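Local coordinates for protein cyclase (Streptomyces sp. R1128, PDB 3TFZ) that probably cyclises and aromatises a polyketide chain in the R1128 biosynthetic pathway, as an aromatase/cyclase of the Bet v 1-like, helix-grip superfamily, at residues A[32-37]-A[150-155]; A[37-42]-A[53-58]; A[49-54]-A[64-69]; A[78-83]-A[90-95]. All blocks are in the same frame, centred on the assembly; numbering follows the deposited sequence.

In the fold
Three of the four contacts join neighbouring strands of one antiparallel sheet: 37-42 with 53-58 (contact 2), 49-54 with 64-69 (contact 3) and 78-83 with 90-95 (contact 4). Contact 1 brings the long helix 131-164 against the chain leading into that sheet. Contacts 1 and 2 share Thr37 and the potassium ion, and their centres lie about 12 Å apart. Contacts 2 and 3 share Arg53 and Leu54, while contacts 3 and 4, centres about 9 Å apart, are joined through Thr66 O to Leu83 N and Arg68 N to Arg81 O. A bound cyclohexylpropylsulfonic acid, probably from crystallisation, is met by Leu54, Trp65, Ser67 and Gln82, consistent with a pocket between sheet and helix.

Contact 1 (A[32-37]-A[150-155]); sequences DIFPPT and LNAVLG. With K (potassium ion), chain G.
A water bridges two carbonyls that share no direct bond, donating both to Ile33 O at the end of helix 30-33 and to Ala152 O in helix 131-164. Close by, Ala152 CB points at the 32-37 segment and sits 3.3 Å from Ile33 O, near enough that the small methyl of alanine suits the spot. The same methyl meets the Phe34 ring obliquely, 3.6 Å from CD2. Phe34 CG stands anti to its carbonyl carbon (chi1 -69°), which lays the ring alongside Val153, and Phe34 CZ reaches Val153 CG2 at 3.6 Å. In the helix-grip fold the sheet wraps around the long C-terminal helix, and through this apolar patch the turn ahead of strand 37-46 packs against it. Phe34 leaves helical geometry, and beyond it two prolines bend the chain so that backbone oxygens converge on potassium: Phe34 O at 2.7 Å, Thr37 O at 2.6 Å and, more distantly, Pro35 O at 3.2 Å. Ala31 O and a second water complete the coordination seen; that water also donates to Asp32 O. All the protein ligands are carbonyls, whose neutral, hard oxygens suit a large monovalent cation.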
loop_
_atom_site.group_PDB
_atom_site.type_symbol
_atom_site.label_atom_id
_atom_site.label_comp_id
_atom_site.label_asym_id
_atom_site.label_seq_id
_atom_site.Cartn_x
_atom_site.Cartn_y
_atom_site.Cartn_z
ATOM N N ASP A 32 -20.391 9.654 8.498
ATOM C CA ASP A 32 -20.810 9.919 7.090
ATOM C C ASP A 32 -19.929 9.330 5.993
ATOM O O ASP A 32 -20.460 8.785 5.055
ATOM C CB ASP A 32 -20.975 11.421 6.861
ATOM C CG ASP A 32 -22.020 12.000 7.754
ATOM O OD1 ASP A 32 -21.794 13.150 8.235
ATOM O OD2 ASP A 32 -23.043 11.282 8.001
ATOM N N ILE A 33 -18.619 9.406 6.161
ATOM C CA ILE A 33 -17.580 9.135 5.138
ATOM C C ILE A 33 -17.119 7.637 5.172
ATOM O O ILE A 33 -16.692 7.072 4.133
ATOM C CB ILE A 33 -16.466 10.262 5.415
ATOM C CG1 ILE A 33 -16.951 11.595 4.874
ATOM C CG2 ILE A 33 -14.881 9.917 5.281
ATOM C CD1 ILE A 33 -16.329 12.751 5.631
ATOM N N PHE A 34 -17.254 6.968 6.325
ATOM C CA PHE A 34 -16.811 5.540 6.465
ATOM C C PHE A 34 -18.003 4.716 6.573
ATOM O O PHE A 34 -18.727 4.881 7.529
ATOM C CB PHE A 34 -15.919 5.281 7.671
ATOM C CG PHE A 34 -14.506 5.932 7.564
ATOM C CD1 PHE A 34 -14.269 7.163 8.019
ATOM C CD2 PHE A 34 -13.483 5.282 6.994
ATOM C CE1 PHE A 34 -13.044 7.768 7.889
ATOM C CE2 PHE A 34 -12.225 5.913 6.861
ATOM C CZ PHE A 34 -12.006 7.131 7.327
ATOM N N PRO A 35 -18.327 3.941 5.513
ATOM C CA PRO A 35 -19.572 3.138 5.574
ATOM C C PRO A 35 -19.700 2.208 6.800
ATOM O O PRO A 35 -20.757 2.124 7.402
ATOM C CB PRO A 35 -19.618 2.425 4.178
ATOM C CG PRO A 35 -18.801 3.527 3.226
ATOM C CD PRO A 35 -17.650 3.862 4.177
ATOM N N PRO A 36 -18.618 1.537 7.202
ATOM C CA PRO A 36 -18.883 0.618 8.369
ATOM C C PRO A 36 -18.928 1.385 9.694
ATOM O O PRO A 36 -19.476 0.867 10.665
ATOM C CB PRO A 36 -17.657 -0.344 8.343
ATOM C CG PRO A 36 -16.873 -0.005 6.999
ATOM C CD PRO A 36 -17.212 1.478 6.747
ATOM N N THR A 37 -18.397 2.635 9.727
ATOM C CA THR A 37 -18.582 3.541 10.889
ATOM C C THR A 37 -19.986 4.077 11.154
ATOM O O THR A 37 -20.468 4.915 10.344
ATOM C CB THR A 37 -17.588 4.655 10.849
ATOM O OG1 THR A 37 -16.375 3.997 10.676
ATOM C CG2 THR A 37 -17.558 5.509 12.209
ATOM N N LEU A 150 -9.096 3.385 3.623
ATOM C CA LEU A 150 -8.323 4.027 2.539
ATOM C C LEU A 150 -9.218 4.503 1.407
ATOM O O LEU A 150 -9.053 5.615 1.014
ATOM C CB LEU A 150 -7.224 3.075 2.015
ATOM C CG LEU A 150 -5.921 2.965 2.834
ATOM C CD1 LEU A 150 -5.015 1.816 2.357
ATOM C CD2 LEU A 150 -5.061 4.289 2.858
ATOM N N ASN A 151 -10.059 3.628 0.821
ATOM C CA ASN A 151 -11.036 3.941 -0.245
ATOM C C ASN A 151 -12.145 5.002 0.171
ATOM O O ASN A 151 -12.564 5.841 -0.631
ATOM C CB ASN A 151 -11.682 2.653 -0.813
ATOM C CG ASN A 151 -10.669 1.773 -1.612
ATOM O OD1 ASN A 151 -9.704 2.241 -2.286
ATOM N ND2 ASN A 151 -10.946 0.475 -1.600
ATOM N N ALA A 152 -12.596 4.957 1.414
ATOM C CA ALA A 152 -13.541 5.937 1.999
ATOM C C ALA A 152 -12.884 7.306 1.889
ATOM O O ALA A 152 -13.503 8.259 1.393
ATOM C CB ALA A 152 -13.795 5.613 3.427
ATOM N N VAL A 153 -11.613 7.400 2.310
ATOM C CA VAL A 153 -10.937 8.677 2.397
ATOM C C VAL A 153 -10.694 9.253 0.976
ATOM O O VAL A 153 -10.881 10.442 0.741
ATOM C CB VAL A 153 -9.630 8.632 3.233
ATOM C CG1 VAL A 153 -8.918 10.030 3.168
ATOM C CG2 VAL A 153 -9.908 8.307 4.642
ATOM N N LEU A 154 -10.249 8.384 0.058
ATOM C CA LEU A 154 -9.995 8.726 -1.322
ATOM C C LEU A 154 -11.251 9.192 -2.031
ATOM O O LEU A 154 -11.200 10.257 -2.651
ATOM C CB LEU A 154 -9.348 7.517 -2.013
ATOM C CG LEU A 154 -9.370 6.934 -3.455
ATOM C CD1 LEU A 154 -10.480 7.331 -4.542
ATOM C CD2 LEU A 154 -8.007 6.594 -4.046
ATOM N N GLY A 155 -12.379 8.417 -1.914
ATOM C CA GLY A 155 -13.680 8.751 -2.510
ATOM C C GLY A 155 -14.093 10.162 -2.031
ATOM O O GLY A 155 -14.506 11.006 -2.823
HETATM K K K G . -21.383 5.181 7.888
HETATM O O HOH W 1 -21.171 6.258 5.196
HETATM O O HOH W 2 -16.121 8.245 1.180
#

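Contact 2 (A[37-42]-A[53-58]); sequences TEKVEI and RLHVDV. With K (potassium ion), chain G.
A classic beta bulge opens the hairpin of strands 37-46 and 49-58, with Glu38 and Lys39 both facing His55. Glu38 N gives the stronger bond to His55 O, 2.7 Å, whereas the bond from Lys39 N to the same oxygen is weak. His55 N answers with a nearly straight bond to Lys39 O (2.9 Å, 173°), and Glu41 and Arg53 exchange a backbone pair. The extra residue shifts the register by one, so that Thr37 pairs with Val56 at the potassium end, where Thr37 O is a ligand of the ion. Beyond the bulge the side chains alternate as in regular antiparallel sheet. On one face Val40 CG2 and Thr37 CG2 meet Leu54 CD2, the valine methyl at 3.9 Å. On the other face Lys39, extended with CG anti to N, runs alongside the His55 ring, its CB 3.8 Å from ND1, a nitrogen buried without a partner in the model. Glu41 OE2 touches the aliphatic Arg53 CG at 3.7 Å, while the Arg53 guanidinium turns away to Thr64 of the next strand. At the bulge end Glu38 OE2 and Asp57 OD2 approach to 3.4 Å, a crowding of acidic groups that might raise the pKa of one of them.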
loop_
_atom_site.group_PDB
_atom_site.type_symbol
_atom_site.label_atom_id
_atom_site.label_comp_id
_atom_site.label_asym_id
_atom_site.label_seq_id
_atom_site.Cartn_x
_atom_site.Cartn_y
_atom_site.Cartn_z
ATOM N N THR A 37 -18.397 2.635 9.727
ATOM C CA THR A 37 -18.582 3.541 10.889
ATOM C C THR A 37 -19.986 4.077 11.154
ATOM O O THR A 37 -20.468 4.915 10.344
ATOM C CB THR A 37 -17.588 4.655 10.849
ATOM O OG1 THR A 37 -16.375 3.997 10.676
ATOM C CG2 THR A 37 -17.558 5.509 12.209
ATOM N N GLU A 38 -20.639 3.605 12.215
ATOM C CA GLU A 38 -22.024 4.003 12.524
ATOM C C GLU A 38 -22.150 5.277 13.395
ATOM O O GLU A 38 -23.159 5.966 13.396
ATOM C CB GLU A 38 -22.771 2.858 13.238
ATOM C CG GLU A 38 -22.870 1.554 12.429
ATOM C CD GLU A 38 -23.535 1.725 11.048
ATOM O OE1 GLU A 38 -24.797 1.851 11.007
ATOM O OE2 GLU A 38 -22.804 1.752 9.999
ATOM N N LYS A 39 -21.122 5.577 14.158
ATOM C CA LYS A 39 -21.232 6.587 15.201
ATOM C C LYS A 39 -19.842 6.932 15.645
ATOM O O LYS A 39 -18.980 6.067 15.797
ATOM C CB LYS A 39 -22.080 6.095 16.390
ATOM C CG LYS A 39 -22.565 7.183 17.331
ATOM C CD LYS A 39 -23.221 6.650 18.621
ATOM C CE LYS A 39 -23.908 7.847 19.386
ATOM N NZ LYS A 39 -24.556 7.531 20.772
ATOM N N VAL A 40 -19.625 8.214 15.810
ATOM C CA VAL A 40 -18.403 8.750 16.331
ATOM C C VAL A 40 -18.784 9.644 17.516
ATOM O O VAL A 40 -19.782 10.398 17.444
ATOM C CB VAL A 40 -17.709 9.713 15.322
ATOM C CG1 VAL A 40 -16.427 10.285 15.911
ATOM C CG2 VAL A 40 -17.400 9.036 14.038
ATOM N N GLU A 41 -17.928 9.671 18.532
ATOM C CA GLU A 41 -18.134 10.549 19.624
ATOM C C GLU A 41 -16.834 11.077 20.216
ATOM O O GLU A 41 -15.977 10.281 20.524
ATOM C CB GLU A 41 -18.843 9.706 20.630
ATOM C CG GLU A 41 -19.328 10.362 21.830
ATOM C CD GLU A 41 -19.900 9.276 22.722
ATOM O OE1 GLU A 41 -20.070 9.596 23.974
ATOM O OE2 GLU A 41 -20.115 8.114 22.104
ATOM N N ILE A 42 -16.745 12.401 20.467
ATOM C CA ILE A 42 -15.511 13.010 20.897
ATOM C C ILE A 42 -15.539 13.049 22.348
ATOM O O ILE A 42 -16.406 13.667 22.953
ATOM C CB ILE A 42 -15.252 14.408 20.276
ATOM C CG1 ILE A 42 -15.071 14.279 18.728
ATOM C CG2 ILE A 42 -13.981 14.999 20.793
ATOM C CD1 ILE A 42 -14.815 15.645 17.980
ATOM N N ARG A 53 -14.551 8.002 20.746
ATOM C CA ARG A 53 -15.304 6.765 20.814
ATOM C C ARG A 53 -15.999 6.393 19.461
ATOM O O ARG A 53 -16.627 7.206 18.873
ATOM C CB ARG A 53 -16.287 6.886 21.951
ATOM C CG ARG A 53 -17.273 5.814 22.000
ATOM C CD ARG A 53 -16.559 4.579 21.836
ATOM N NE ARG A 53 -17.164 3.476 22.596
ATOM C CZ ARG A 53 -17.404 3.516 23.890
ATOM N NH1 ARG A 53 -17.215 4.678 24.510
ATOM N NH2 ARG A 53 -17.902 2.429 24.521
ATOM N N LEU A 54 -15.814 5.158 18.977
ATOM C CA LEU A 54 -16.254 4.747 17.625
ATOM C C LEU A 54 -17.105 3.499 17.682
ATOM O O LEU A 54 -16.738 2.538 18.282
ATOM C CB LEU A 54 -15.036 4.529 16.712
ATOM C CG LEU A 54 -14.215 5.787 16.321
ATOM C CD1 LEU A 54 -12.726 5.575 16.165
ATOM C CD2 LEU A 54 -14.770 6.379 15.042
ATOM N N HIS A 55 -18.228 3.507 17.005
ATOM C CA HIS A 55 -19.087 2.294 16.724
ATOM C C HIS A 55 -18.917 1.957 15.241
ATOM O O HIS A 55 -19.218 2.772 14.395
ATOM C CB HIS A 55 -20.614 2.504 17.110
ATOM C CG HIS A 55 -20.808 2.870 18.550
ATOM N ND1 HIS A 55 -20.322 4.057 19.090
ATOM C CD2 HIS A 55 -21.305 2.152 19.591
ATOM C CE1 HIS A 55 -20.552 4.051 20.397
ATOM N NE2 HIS A 55 -21.168 2.924 20.722
ATOM N N VAL A 56 -18.439 0.734 14.986
ATOM C CA VAL A 56 -17.987 0.265 13.663
ATOM C C VAL A 56 -18.468 -1.187 13.474
ATOM O O VAL A 56 -18.095 -2.051 14.265
ATOM C CB VAL A 56 -16.460 0.327 13.485
ATOM C CG1 VAL A 56 -16.019 -0.121 12.058
ATOM C CG2 VAL A 56 -15.879 1.775 13.860
ATOM N N ASP A 57 -19.286 -1.468 12.441
ATOM C CA ASP A 57 -19.477 -2.895 12.151
ATOM C C ASP A 57 -18.274 -3.627 11.544
ATOM O O ASP A 57 -17.736 -3.236 10.521
ATOM C CB ASP A 57 -20.816 -3.229 11.460
ATOM C CG ASP A 57 -21.227 -2.184 10.536
ATOM O OD1 ASP A 57 -20.448 -1.989 9.579
ATOM O OD2 ASP A 57 -22.287 -1.550 10.787
ATOM N N VAL A 58 -17.829 -4.662 12.248
ATOM C CA VAL A 58 -16.807 -5.597 11.691
ATOM C C VAL A 58 -17.378 -7.001 11.516
ATOM O O VAL A 58 -17.914 -7.585 12.442
ATOM C CB VAL A 58 -15.400 -5.569 12.419
ATOM C CG1 VAL A 58 -15.231 -4.298 13.191
ATOM C CG2 VAL A 58 -15.199 -6.794 13.268
HETATM K K K G . -21.383 5.181 7.888
HETATM O O HOH W 1 -21.171 6.258 5.196
#

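Contact 3 (A[49-54]-A[64-69]); sequences YQVVRL and TWTSRR
Arg69 leaves its strand with CB near Gln50 O, CG standing anti to its own carbonyl carbon (chi1 -59°). Arg69 CD lies 3.8 Å from Gln50 OE1 and also passes Val52 CG1, and a bend at chi3 (38°) then turns the guanidinium toward Gln50. There NE meets Gln50 OE1 at 2.6 Å, almost along the C=O axis and in the guanidinium plane, while NH2 adds a weak bond to the same oxygen. The two flat groups lie nearly coplanar, which points the amide oxygen at the NE edge of the guanidinium. Farther out, NH1 donates to Tyr30 OH and NH2 to Leu24 O, and Gln50 NE2 donates to Ala25 O.

Beneath these tips, the hairpin of strands 49-58 and 61-72 is regular: Gln50 with Arg69, Val52 with Ser67 and Leu54 with Trp65 form hydrogen-bonded pairs. Leu54 CD1 lies 3.5 Å from Trp65 NE1, obliquely to the indole. On the opposite face Arg53 bends so that NE bonds straight to Thr64 OG1 (2.8 Å, 173°), and Val51 CG2 lies over one face of the Arg68 guanidinium.

Trp65 NE1 donates to the bound sulfonic acid, and Ser67 OG is hydrogen-bonded to it. The face holding Leu54, Trp65 and Ser67 thus combines apolar surface with polar groups, as would suit a polyketide pocket, while the oxygens around the buried Arg69 guanidinium would probably help stabilise its charge.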
loop_
_atom_site.group_PDB
_atom_site.type_symbol
_atom_site.label_atom_id
_atom_site.label_comp_id
_atom_site.label_asym_id
_atom_site.label_seq_id
_atom_site.Cartn_x
_atom_site.Cartn_y
_atom_site.Cartn_z
ATOM N N TYR A 49 -4.656 16.821 19.433
ATOM C CA TYR A 49 -5.086 15.502 19.862
ATOM C C TYR A 49 -6.629 15.444 19.929
ATOM O O TYR A 49 -7.272 16.464 20.198
ATOM C CB TYR A 49 -4.398 15.121 21.227
ATOM C CG TYR A 49 -5.054 15.791 22.459
ATOM C CD1 TYR A 49 -4.708 17.087 22.842
ATOM C CD2 TYR A 49 -6.019 15.117 23.220
ATOM C CE1 TYR A 49 -5.279 17.653 23.941
ATOM C CE2 TYR A 49 -6.586 15.681 24.303
ATOM C CZ TYR A 49 -6.234 16.950 24.657
ATOM O OH TYR A 49 -6.841 17.539 25.766
ATOM N N GLN A 50 -7.194 14.272 19.664
ATOM C CA GLN A 50 -8.591 13.925 19.840
ATOM C C GLN A 50 -8.665 12.517 20.481
ATOM O O GLN A 50 -7.977 11.591 20.043
ATOM C CB GLN A 50 -9.285 13.751 18.479
ATOM C CG GLN A 50 -9.570 15.011 17.697
ATOM C CD GLN A 50 -9.732 14.764 16.243
ATOM O OE1 GLN A 50 -9.456 13.642 15.792
ATOM N NE2 GLN A 50 -10.187 15.801 15.467
ATOM N N VAL A 51 -9.502 12.364 21.521
ATOM C CA VAL A 51 -9.848 11.042 21.992
ATOM C C VAL A 51 -11.290 10.789 21.569
ATOM O O VAL A 51 -12.230 11.589 21.818
ATOM C CB VAL A 51 -9.642 10.844 23.542
ATOM C CG1 VAL A 51 -9.939 9.387 23.975
ATOM C CG2 VAL A 51 -8.251 11.227 23.971
ATOM N N VAL A 52 -11.503 9.605 21.026
ATOM C CA VAL A 52 -12.706 9.429 20.223
ATOM C C VAL A 52 -13.273 8.033 20.435
ATOM O O VAL A 52 -12.588 7.027 20.318
ATOM C CB VAL A 52 -12.437 9.865 18.668
ATOM C CG1 VAL A 52 -12.311 8.706 17.820
ATOM C CG2 VAL A 52 -13.523 10.630 18.116
ATOM N N ARG A 53 -14.551 8.002 20.746
ATOM C CA ARG A 53 -15.304 6.765 20.814
ATOM C C ARG A 53 -15.999 6.393 19.461
ATOM O O ARG A 53 -16.627 7.206 18.873
ATOM C CB ARG A 53 -16.287 6.886 21.951
ATOM C CG ARG A 53 -17.273 5.814 22.000
ATOM C CD ARG A 53 -16.559 4.579 21.836
ATOM N NE ARG A 53 -17.164 3.476 22.596
ATOM C CZ ARG A 53 -17.404 3.516 23.890
ATOM N NH1 ARG A 53 -17.215 4.678 24.510
ATOM N NH2 ARG A 53 -17.902 2.429 24.521
ATOM N N LEU A 54 -15.814 5.158 18.977
ATOM C CA LEU A 54 -16.254 4.747 17.625
ATOM C C LEU A 54 -17.105 3.499 17.682
ATOM O O LEU A 54 -16.738 2.538 18.282
ATOM C CB LEU A 54 -15.036 4.529 16.712
ATOM C CG LEU A 54 -14.215 5.787 16.321
ATOM C CD1 LEU A 54 -12.726 5.575 16.165
ATOM C CD2 LEU A 54 -14.770 6.379 15.042
ATOM N N THR A 64 -17.134 -1.695 19.324
ATOM C CA THR A 64 -16.943 -0.444 19.949
ATOM C C THR A 64 -15.454 -0.331 20.341
ATOM O O THR A 64 -14.887 -1.266 20.844
ATOM C CB THR A 64 -17.968 -0.230 21.081
ATOM O OG1 THR A 64 -18.023 1.148 21.341
ATOM C CG2 THR A 64 -17.546 -0.872 22.347
ATOM N N TRP A 65 -14.823 0.805 20.051
ATOM C CA TRP A 65 -13.518 1.089 20.592
ATOM C C TRP A 65 -13.310 2.580 20.762
ATOM O O TRP A 65 -14.090 3.426 20.283
ATOM C CB TRP A 65 -12.359 0.439 19.755
ATOM C CG TRP A 65 -12.271 0.895 18.365
ATOM C CD1 TRP A 65 -11.831 2.129 17.921
ATOM C CD2 TRP A 65 -12.702 0.167 17.183
ATOM N NE1 TRP A 65 -11.955 2.209 16.533
ATOM C CE2 TRP A 65 -12.484 1.039 16.053
ATOM C CE3 TRP A 65 -13.244 -1.124 16.968
ATOM C CZ2 TRP A 65 -12.701 0.629 14.732
ATOM C CZ3 TRP A 65 -13.518 -1.514 15.642
ATOM C CH2 TRP A 65 -13.236 -0.647 14.541
ATOM N N THR A 66 -12.220 2.883 21.458
ATOM C CA THR A 66 -11.789 4.224 21.803
ATOM C C THR A 66 -10.348 4.427 21.322
ATOM O O THR A 66 -9.520 3.685 21.719
ATOM C CB THR A 66 -11.830 4.375 23.336
ATOM O OG1 THR A 66 -13.175 4.576 23.716
ATOM C CG2 THR A 66 -11.052 5.581 23.801
ATOM N N SER A 67 -10.076 5.448 20.504
ATOM C CA SER A 67 -8.685 5.780 20.210
ATOM C C SER A 67 -8.276 7.147 20.529
ATOM O O SER A 67 -9.079 8.122 20.433
ATOM C CB SER A 67 -8.316 5.581 18.731
ATOM O OG SER A 67 -9.340 6.169 18.042
ATOM N N ARG A 68 -6.985 7.217 20.887
ATOM C CA ARG A 68 -6.283 8.487 21.016
ATOM C C ARG A 68 -5.612 8.760 19.695
ATOM O O ARG A 68 -4.778 7.963 19.238
ATOM C CB ARG A 68 -5.313 8.511 22.155
ATOM C CG ARG A 68 -4.628 9.910 22.271
ATOM C CD ARG A 68 -3.481 9.953 23.334
ATOM N NE ARG A 68 -4.130 10.282 24.609
ATOM C CZ ARG A 68 -4.308 11.542 25.032
ATOM N NH1 ARG A 68 -3.798 12.563 24.305
ATOM N NH2 ARG A 68 -4.944 11.786 26.190
ATOM N N ARG A 69 -6.065 9.838 19.033
ATOM C CA ARG A 69 -5.437 10.352 17.755
ATOM C C ARG A 69 -4.561 11.545 18.024
ATOM O O ARG A 69 -5.049 12.544 18.589
ATOM C CB ARG A 69 -6.484 10.740 16.703
ATOM C CG ARG A 69 -7.410 9.499 16.324
ATOM C CD ARG A 69 -8.819 9.936 15.878
ATOM N NE ARG A 69 -8.942 11.189 15.025
ATOM C CZ ARG A 69 -8.831 11.225 13.692
ATOM N NH1 ARG A 69 -8.589 10.100 13.006
ATOM N NH2 ARG A 69 -8.975 12.389 13.045
#

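Contact 4 (A[78-83]-A[90-95]); sequences IAYRQL and GHMSGE
The Tyr80 ring lies over the Gly94 backbone: Gly94 N sits 3.5 Å above one face of the ring, offset toward the rim, while Met92 CG approaches the edge, 4.2 Å from Tyr80 CE1. Tyr80 CG takes the crowded position between backbone N and carbonyl carbon (chi1 72°), which folds the ring across to the neighbouring strand, and glycine suits the site because a side chain there would run into Tyr80 OH. That hydroxyl bonds Thr111 O in strand 105-116, which lies beyond 89-100. On the other face of the sheet, Arg81 NH1 comes to the edge of the His91 ring, 4.1 Å from CD2, with the two planes 77° apart.

In this hairpin of strands 77-82 and 89-100, Tyr80 and Gly94 make a hydrogen-bonded pair, both bonds with the donor above the carbonyl plane. Gln82 N instead bonds nearly along the axis of Met92 O (2.9 Å), and a water links Gln82 O to Met92 N. The extended Gln82 chain runs beside Met92, its CD 3.7 Å from Met92 CG. Gln82 NE2 donates to the bound sulfonic acid, while the Tyr80 ring and Met92 supply apolar surface, consistent with a mixed pocket wall.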
loop_
_atom_site.group_PDB
_atom_site.type_symbol
_atom_site.label_atom_id
_atom_site.label_comp_id
_atom_site.label_asym_id
_atom_site.label_seq_id
_atom_site.Cartn_x
_atom_site.Cartn_y
_atom_site.Cartn_z
ATOM N N ILE A 78 -1.388 11.195 11.292
ATOM C CA ILE A 78 -2.197 11.011 12.476
ATOM C C ILE A 78 -1.785 9.705 13.066
ATOM O O ILE A 78 -1.979 8.692 12.407
ATOM C CB ILE A 78 -3.709 11.041 12.206
ATOM C CG1 ILE A 78 -4.156 12.370 11.507
ATOM C CG2 ILE A 78 -4.486 10.734 13.557
ATOM C CD1 ILE A 78 -5.582 12.354 10.984
ATOM N N ALA A 79 -1.106 9.735 14.228
ATOM C CA ALA A 79 -0.784 8.545 15.053
ATOM C C ALA A 79 -2.048 8.189 15.893
ATOM O O ALA A 79 -2.669 9.050 16.524
ATOM C CB ALA A 79 0.414 8.832 16.023
ATOM N N TYR A 80 -2.463 6.925 15.837
ATOM C CA TYR A 80 -3.608 6.462 16.628
ATOM C C TYR A 80 -3.148 5.344 17.568
ATOM O O TYR A 80 -2.250 4.616 17.233
ATOM C CB TYR A 80 -4.869 6.117 15.735
ATOM C CG TYR A 80 -4.697 4.854 14.935
ATOM C CD1 TYR A 80 -5.038 3.629 15.486
ATOM C CD2 TYR A 80 -4.186 4.882 13.581
ATOM C CE1 TYR A 80 -4.831 2.443 14.776
ATOM C CE2 TYR A 80 -3.959 3.767 12.932
ATOM C CZ TYR A 80 -4.289 2.537 13.515
ATOM O OH TYR A 80 -4.106 1.415 12.802
ATOM N N ARG A 81 -3.748 5.240 18.770
ATOM C CA ARG A 81 -3.558 4.086 19.696
ATOM C C ARG A 81 -4.969 3.881 20.281
ATOM O O ARG A 81 -5.624 4.831 20.696
ATOM C CB ARG A 81 -2.505 4.382 20.798
ATOM C CG ARG A 81 -2.041 3.216 21.731
ATOM C CD ARG A 81 -1.263 3.566 23.084
ATOM N NE ARG A 81 -0.323 2.510 23.640
ATOM C CZ ARG A 81 -0.616 1.260 24.155
ATOM N NH1 ARG A 81 -1.871 0.748 24.227
ATOM N NH2 ARG A 81 0.381 0.460 24.613
ATOM N N GLN A 82 -5.482 2.630 20.236
ATOM C CA GLN A 82 -6.783 2.301 20.806
ATOM C C GLN A 82 -6.632 2.085 22.338
ATOM O O GLN A 82 -5.775 1.332 22.707
ATOM C CB GLN A 82 -7.344 1.055 20.095
ATOM C CG GLN A 82 -7.722 1.423 18.717
ATOM C CD GLN A 82 -8.605 0.368 18.087
ATOM O OE1 GLN A 82 -8.846 -0.730 18.664
ATOM N NE2 GLN A 82 -9.107 0.687 16.906
ATOM N N LEU A 83 -7.409 2.803 23.157
ATOM C CA LEU A 83 -7.384 2.774 24.641
ATOM C C LEU A 83 -8.390 1.772 25.199
ATOM O O LEU A 83 -8.331 1.412 26.369
ATOM C CB LEU A 83 -7.699 4.156 25.240
ATOM C CG LEU A 83 -6.783 5.294 24.756
ATOM C CD1 LEU A 83 -7.111 6.606 25.498
ATOM C CD2 LEU A 83 -5.231 4.899 24.811
ATOM N N GLY A 90 -5.799 -7.214 21.454
ATOM C CA GLY A 90 -5.008 -7.010 22.677
ATOM C C GLY A 90 -4.342 -5.697 22.476
ATOM O O GLY A 90 -4.285 -4.884 23.391
ATOM N N HIS A 91 -3.885 -5.391 21.239
ATOM C CA HIS A 91 -3.285 -4.060 21.012
ATOM C C HIS A 91 -3.552 -3.622 19.618
ATOM O O HIS A 91 -3.621 -4.467 18.744
ATOM C CB HIS A 91 -1.783 -4.077 21.355
ATOM C CG HIS A 91 -1.523 -4.239 22.852
ATOM N ND1 HIS A 91 -1.336 -5.474 23.469
ATOM C CD2 HIS A 91 -1.454 -3.305 23.855
ATOM C CE1 HIS A 91 -1.112 -5.284 24.761
ATOM N NE2 HIS A 91 -1.183 -3.982 25.020
ATOM N N MET A 92 -3.661 -2.290 19.412
ATOM C CA MET A 92 -3.985 -1.753 18.093
ATOM C C MET A 92 -3.565 -0.281 17.948
ATOM O O MET A 92 -4.195 0.614 18.563
ATOM C CB MET A 92 -5.493 -1.871 17.760
ATOM C CG MET A 92 -5.849 -1.363 16.321
ATOM S SD MET A 92 -5.327 -2.488 15.055
ATOM C CE MET A 92 -6.285 -3.976 15.489
ATOM N N SER A 93 -2.536 -0.045 17.104
ATOM C CA SER A 93 -1.984 1.256 16.876
ATOM C C SER A 93 -1.453 1.359 15.448
ATOM O O SER A 93 -1.535 0.336 14.649
ATOM C CB SER A 93 -1.049 1.646 18.052
ATOM O OG SER A 93 0.252 1.178 17.847
ATOM N N GLY A 94 -1.076 2.586 15.032
ATOM C CA GLY A 94 -0.641 2.830 13.672
ATOM C C GLY A 94 -0.576 4.315 13.332
ATOM O O GLY A 94 -0.616 5.195 14.210
ATOM N N GLU A 95 -0.492 4.604 12.028
ATOM C CA GLU A 95 -0.461 5.940 11.501
ATOM C C GLU A 95 -1.239 6.056 10.229
ATOM O O GLU A 95 -1.202 5.151 9.432
ATOM C CB GLU A 95 1.038 6.369 11.214
ATOM C CG GLU A 95 1.715 6.583 12.431
ATOM C CD GLU A 95 3.155 7.146 12.275
ATOM O OE1 GLU A 95 3.707 7.249 11.115
ATOM O OE2 GLU A 95 3.755 7.441 13.351
HETATM O O HOH W 3 -3.685 -0.622 21.826
#